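Local coordinates for orotidine 5'-phosphate decarboxylase (Pyrococcus horikoshii, PDB 2CZD), which probably catalyses the decarboxylation of orotidine 5'-monophosphate to uridine 5'-monophosphate, the last step of de novo UMP synthesis, at residues S26-N31 with T50-I55; I54-K59 with A77-V82. All coordinates share one frame; numbering follows the deposited sequence.

Interaction 1 of 2, residues S26-N31 with T50-I55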
loop_
_atom_site.group_PDB
_atom_site.type_symbol
_atom_site.label_atom_id
_atom_site.label_comp_id
_atom_site.label_asym_id
_atom_site.label_seq_id
_atom_site.Cartn_x
_atom_site.Cartn_y
_atom_site.Cartn_z
ATOM N N SER B 26 -21.981 -11.331 0.277
ATOM C CA SER B 26 -22.213 -10.339 -0.765
ATOM C C SER B 26 -20.958 -9.959 -1.536
ATOM O O SER B 26 -21.039 -9.517 -2.701
ATOM C CB SER B 26 -22.829 -9.087 -0.157
ATOM O OG SER B 26 -24.057 -9.417 0.467
ATOM N N MET B 27 -19.800 -10.116 -0.898
ATOM C CA MET B 27 -18.528 -9.797 -1.548
ATOM C C MET B 27 -17.400 -10.609 -0.949
ATOM O O MET B 27 -17.500 -11.089 0.174
ATOM C CB MET B 27 -18.185 -8.315 -1.372
ATOM C CG MET B 27 -19.223 -7.377 -1.953
ATOM S SD MET B 27 -18.616 -5.695 -1.949
ATOM C CE MET B 27 -20.169 -4.755 -2.096
ATOM N N ILE B 28 -16.319 -10.735 -1.715
ATOM C CA ILE B 28 -15.116 -11.417 -1.278
ATOM C C ILE B 28 -14.061 -10.321 -1.241
ATOM O O ILE B 28 -13.951 -9.525 -2.182
ATOM C CB ILE B 28 -14.664 -12.476 -2.293
ATOM C CG1 ILE B 28 -15.734 -13.566 -2.405
ATOM C CG2 ILE B 28 -13.323 -13.054 -1.879
ATOM C CD1 ILE B 28 -15.537 -14.485 -3.607
ATOM N N LYS B 29 -13.317 -10.256 -0.149
ATOM C CA LYS B 29 -12.247 -9.265 -0.023
ATOM C C LYS B 29 -10.890 -9.978 -0.075
ATOM O O LYS B 29 -10.650 -10.950 0.660
ATOM C CB LYS B 29 -12.387 -8.494 1.301
ATOM C CG LYS B 29 -11.298 -7.423 1.513
ATOM C CD LYS B 29 -11.585 -6.652 2.798
ATOM C CE LYS B 29 -11.172 -7.437 4.058
ATOM N NZ LYS B 29 -9.689 -7.631 4.135
ATOM N N VAL B 30 -10.008 -9.506 -0.948
ATOM C CA VAL B 30 -8.685 -10.105 -1.076
ATOM C C VAL B 30 -7.632 -9.074 -0.677
ATOM O O VAL B 30 -7.868 -7.869 -0.767
ATOM C CB VAL B 30 -8.417 -10.614 -2.517
ATOM C CG1 VAL B 30 -9.474 -11.662 -2.900
ATOM C CG2 VAL B 30 -8.427 -9.450 -3.502
ATOM N N ASN B 31 -6.477 -9.540 -0.223
ATOM C CA ASN B 31 -5.424 -8.610 0.194
ATOM C C ASN B 31 -4.114 -8.800 -0.573
ATOM O O ASN B 31 -4.034 -9.633 -1.470
ATOM C CB ASN B 31 -5.188 -8.738 1.701
ATOM C CG ASN B 31 -4.787 -10.140 2.117
ATOM O OD1 ASN B 31 -4.404 -10.961 1.294
ATOM N ND2 ASN B 31 -4.849 -10.407 3.413
ATOM N N THR B 50 -16.865 -17.786 -9.061
ATOM C CA THR B 50 -17.955 -17.493 -8.129
ATOM C C THR B 50 -18.989 -16.447 -8.538
ATOM O O THR B 50 -20.106 -16.451 -8.017
ATOM C CB THR B 50 -17.399 -17.014 -6.778
ATOM O OG1 THR B 50 -16.988 -15.644 -6.906
ATOM C CG2 THR B 50 -16.201 -17.846 -6.360
ATOM N N GLY B 51 -18.625 -15.533 -9.430
ATOM C CA GLY B 51 -19.567 -14.502 -9.833
ATOM C C GLY B 51 -19.895 -13.553 -8.683
ATOM O O GLY B 51 -20.859 -12.781 -8.752
ATOM N N VAL B 52 -19.092 -13.615 -7.623
ATOM C CA VAL B 52 -19.285 -12.759 -6.448
ATOM C C VAL B 52 -18.407 -11.510 -6.595
ATOM O O VAL B 52 -17.280 -11.605 -7.088
ATOM C CB VAL B 52 -18.882 -13.489 -5.159
ATOM C CG1 VAL B 52 -19.045 -12.559 -3.967
ATOM C CG2 VAL B 52 -19.783 -14.721 -4.953
ATOM N N GLU B 53 -18.923 -10.354 -6.182
ATOM C CA GLU B 53 -18.159 -9.105 -6.285
ATOM C C GLU B 53 -16.895 -9.174 -5.444
ATOM O O GLU B 53 -16.873 -9.799 -4.386
ATOM C CB GLU B 53 -19.018 -7.912 -5.857
ATOM C CG GLU B 53 -19.975 -7.462 -6.964
ATOM C CD GLU B 53 -20.796 -6.252 -6.592
ATOM O OE1 GLU B 53 -21.546 -5.772 -7.470
ATOM O OE2 GLU B 53 -20.706 -5.776 -5.439
ATOM N N ILE B 54 -15.840 -8.520 -5.928
ATOM C CA ILE B 54 -14.550 -8.537 -5.246
ATOM C C ILE B 54 -14.032 -7.188 -4.790
ATOM O O ILE B 54 -14.057 -6.210 -5.543
ATOM C CB ILE B 54 -13.469 -9.178 -6.162
ATOM C CG1 ILE B 54 -13.856 -10.629 -6.473
ATOM C CG2 ILE B 54 -12.100 -9.132 -5.493
ATOM C CD1 ILE B 54 -12.994 -11.260 -7.544
ATOM N N ILE B 55 -13.610 -7.137 -3.534
ATOM C CA ILE B 55 -12.989 -5.942 -2.989
ATOM C C ILE B 55 -11.492 -6.231 -2.870
ATOM O O ILE B 55 -11.098 -7.232 -2.264
ATOM C CB ILE B 55 -13.485 -5.609 -1.570
ATOM C CG1 ILE B 55 -14.962 -5.253 -1.598
ATOM C CG2 ILE B 55 -12.676 -4.405 -0.994
ATOM C CD1 ILE B 55 -15.607 -5.251 -0.178
HETATM O O HOH W 1 -21.648 -10.398 -5.239
HETATM O O HOH W 2 -22.388 -7.218 -3.655
#
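Met27 lays its sulfur across the end of Ile55, SD 3.5 Å from CD1, inside the closed parallel barrel of this TIM-barrel enzyme, where strand 27-31 lies beside strand 53-60. CG of Met27 stands beside its own backbone N (chi1 -60°) and the chain beyond it is extended, with CG near CB of Glu53 and CE 3.5 Å from the carboxylate atom OE2. Val3 of strand 2-5 packs against both Met27 and Ile55 on this inner face. Between the backbones, Ile28 uses both its N and its O: the N donates to Glu53 O at 2.9 Å, and the O accepts from Ile55 N at 2.8 Å. Val30 N continues the ladder to Ile55 O in a bond of 2.8 Å. On the outer face Ile28 crosses Val52 at about a right angle, CG1 to CG1, and its CD1 meets Thr50 OG1 tip to tip. That hydroxyl accepts from Val52 N in an ST turn and bonds to Leu46 O of helix 41-50. Where the two strands begin, two waters donate to Ser26 O; one accepts from Glu53 N, the other also donates to Glu53 OE2, 2.8 Å away, an oxygen further bonded to Tyr81 OH.

Interaction 2 of 2, residues I54-K59 with A77-V82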
loop_
_atom_site.group_PDB
_atom_site.type_symbol
_atom_site.label_atom_id
_atom_site.label_comp_id
_atom_site.label_asym_id
_atom_site.label_seq_id
_atom_site.Cartn_x
_atom_site.Cartn_y
_atom_site.Cartn_z
ATOM N N ILE B 54 -15.840 -8.520 -5.928
ATOM C CA ILE B 54 -14.550 -8.537 -5.246
ATOM C C ILE B 54 -14.032 -7.188 -4.790
ATOM O O ILE B 54 -14.057 -6.210 -5.543
ATOM C CB ILE B 54 -13.469 -9.178 -6.162
ATOM C CG1 ILE B 54 -13.856 -10.629 -6.473
ATOM C CG2 ILE B 54 -12.100 -9.132 -5.493
ATOM C CD1 ILE B 54 -12.994 -11.260 -7.544
ATOM N N ILE B 55 -13.610 -7.137 -3.534
ATOM C CA ILE B 55 -12.989 -5.942 -2.989
ATOM C C ILE B 55 -11.492 -6.231 -2.870
ATOM O O ILE B 55 -11.098 -7.232 -2.264
ATOM C CB ILE B 55 -13.485 -5.609 -1.570
ATOM C CG1 ILE B 55 -14.962 -5.253 -1.598
ATOM C CG2 ILE B 55 -12.676 -4.405 -0.994
ATOM C CD1 ILE B 55 -15.607 -5.251 -0.178
ATOM N N ALA B 56 -10.652 -5.367 -3.437
ATOM C CA ALA B 56 -9.202 -5.530 -3.311
ATOM C C ALA B 56 -8.764 -4.591 -2.183
ATOM O O ALA B 56 -8.747 -3.358 -2.354
ATOM C CB ALA B 56 -8.497 -5.174 -4.632
ATOM N N ASP B 57 -8.464 -5.187 -1.030
ATOM C CA ASP B 57 -8.079 -4.465 0.183
ATOM C C ASP B 57 -6.594 -4.157 0.067
ATOM O O ASP B 57 -5.749 -4.808 0.694
ATOM C CB ASP B 57 -8.363 -5.341 1.417
ATOM C CG ASP B 57 -8.188 -4.588 2.719
ATOM O OD1 ASP B 57 -7.669 -3.456 2.683
ATOM O OD2 ASP B 57 -8.550 -5.128 3.786
ATOM N N LEU B 58 -6.292 -3.168 -0.764
ATOM C CA LEU B 58 -4.892 -2.785 -0.978
ATOM C C LEU B 58 -4.426 -1.616 -0.117
ATOM O O LEU B 58 -3.226 -1.485 0.134
ATOM C CB LEU B 58 -4.670 -2.428 -2.445
ATOM C CG LEU B 58 -5.240 -3.428 -3.451
ATOM C CD1 LEU B 58 -4.865 -2.970 -4.869
ATOM C CD2 LEU B 58 -4.697 -4.820 -3.170
ATOM N N LYS B 59 -5.369 -0.792 0.347
ATOM C CA LYS B 59 -5.063 0.415 1.136
ATOM C C LYS B 59 -3.998 1.206 0.390
ATOM O O LYS B 59 -2.941 1.561 0.934
ATOM C CB LYS B 59 -4.608 0.062 2.553
ATOM C CG LYS B 59 -5.718 -0.598 3.369
ATOM C CD LYS B 59 -5.385 -0.673 4.863
ATOM C CE LYS B 59 -6.470 -1.396 5.683
ATOM N NZ LYS B 59 -6.606 -2.846 5.303
ATOM N N ALA B 77 -8.164 -7.051 -13.616
ATOM C CA ALA B 77 -8.200 -8.475 -13.300
ATOM C C ALA B 77 -9.562 -8.921 -12.785
ATOM O O ALA B 77 -9.805 -10.116 -12.636
ATOM C CB ALA B 77 -7.108 -8.805 -12.272
ATOM N N GLY B 78 -10.447 -7.966 -12.501
ATOM C CA GLY B 78 -11.769 -8.339 -12.043
ATOM C C GLY B 78 -12.257 -7.729 -10.745
ATOM O O GLY B 78 -13.394 -7.993 -10.341
ATOM N N ALA B 79 -11.427 -6.935 -10.070
ATOM C CA ALA B 79 -11.890 -6.309 -8.832
ATOM C C ALA B 79 -13.023 -5.351 -9.125
ATOM O O ALA B 79 -13.026 -4.672 -10.156
ATOM C CB ALA B 79 -10.742 -5.527 -8.136
ATOM N N ASP B 80 -13.983 -5.296 -8.208
ATOM C CA ASP B 80 -15.105 -4.384 -8.324
ATOM C C ASP B 80 -14.886 -3.142 -7.471
ATOM O O ASP B 80 -15.444 -2.090 -7.761
ATOM C CB ASP B 80 -16.397 -5.080 -7.902
ATOM C CG ASP B 80 -16.766 -6.187 -8.844
ATOM O OD1 ASP B 80 -17.219 -5.885 -9.977
ATOM O OD2 ASP B 80 -16.582 -7.352 -8.451
ATOM N N TYR B 81 -14.085 -3.271 -6.410
ATOM C CA TYR B 81 -13.800 -2.133 -5.527
ATOM C C TYR B 81 -12.365 -2.203 -5.064
ATOM O O TYR B 81 -11.822 -3.286 -4.878
ATOM C CB TYR B 81 -14.660 -2.138 -4.244
ATOM C CG TYR B 81 -16.132 -2.328 -4.460
ATOM C CD1 TYR B 81 -16.666 -3.612 -4.583
ATOM C CD2 TYR B 81 -16.986 -1.235 -4.584
ATOM C CE1 TYR B 81 -18.028 -3.800 -4.828
ATOM C CE2 TYR B 81 -18.358 -1.414 -4.835
ATOM C CZ TYR B 81 -18.857 -2.701 -4.958
ATOM O OH TYR B 81 -20.189 -2.881 -5.269
ATOM N N VAL B 82 -11.751 -1.039 -4.854
ATOM C CA VAL B 82 -10.394 -1.012 -4.331
ATOM C C VAL B 82 -10.415 -0.135 -3.091
ATOM O O VAL B 82 -10.993 0.962 -3.112
ATOM C CB VAL B 82 -9.389 -0.389 -5.355
ATOM C CG1 VAL B 82 -8.057 -0.115 -4.677
ATOM C CG2 VAL B 82 -9.173 -1.347 -6.534
#
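Asp80 grips the backbone of Ile54 at two points. Its carboxylate OD2 accepts from Ile54 N at 2.9 Å through the anti lone pair, while its own N donates to Ile54 O at 2.8 Å. The same carbonyl oxygen takes a second bond from Tyr81 N, longer at 3.1 Å and in the carbonyl plane, whereas the Asp80 donor is tilted from that plane. Two residues on, Ala56 N donates to Tyr81 O in an almost straight bond of 2.8 Å (175° at the hydrogen), and regular parallel pairing of the strands is under way.

The Tyr81 ring brings its CD1 to 3.8 Å from CG1 of Ile55, the two side chains crossing obliquely, and Ile54 O lies at the ring edge, near its plane. On the other face of the sheet, Ala56 CB meets Ala79 CB at 4.2 Å, and helix 64-76 packs over both through Val74.

Further out, Lys47 forms a salt bridge with Asp80 OD2 and bonds to Gly78 O, tying helix 41-50 to the turn. Gly78 itself ends helix 64-76 in a Schellman motif, from which the chain enters strand 81-85. Beyond Ala56 the first strand leads on to Asp57 and Lys59 of the substrate site. The contact joins the two parallel strands of the beta-alpha-beta unit 53-60, 64-76, 81-85 of the TIM barrel.

In the fold
Strand 53-60 is common to both contacts: interaction 1 pairs it with strand 27-31 and interaction 2 with strand 81-85, their centres about 8 Å apart, and Ile54 and Ile55 take part in both. Inside the barrel the two meet directly, Met27 SD lying 3.5 Å from Tyr81 CE1. Further along the strands, Val30 O and Asp57 N, 2.8 Å apart, are probably hydrogen-bonded. Lys29 and Asp57 both belong to the substrate site: Lys29 NZ of interaction 1 forms a salt bridge with Asp57 OD2 at 2.8 Å, and Asp57 OD1 pairs with NZ of Lys59, the proton donor, at 2.9 Å. Asp62 of the second subunit forms a further salt bridge with Lys59.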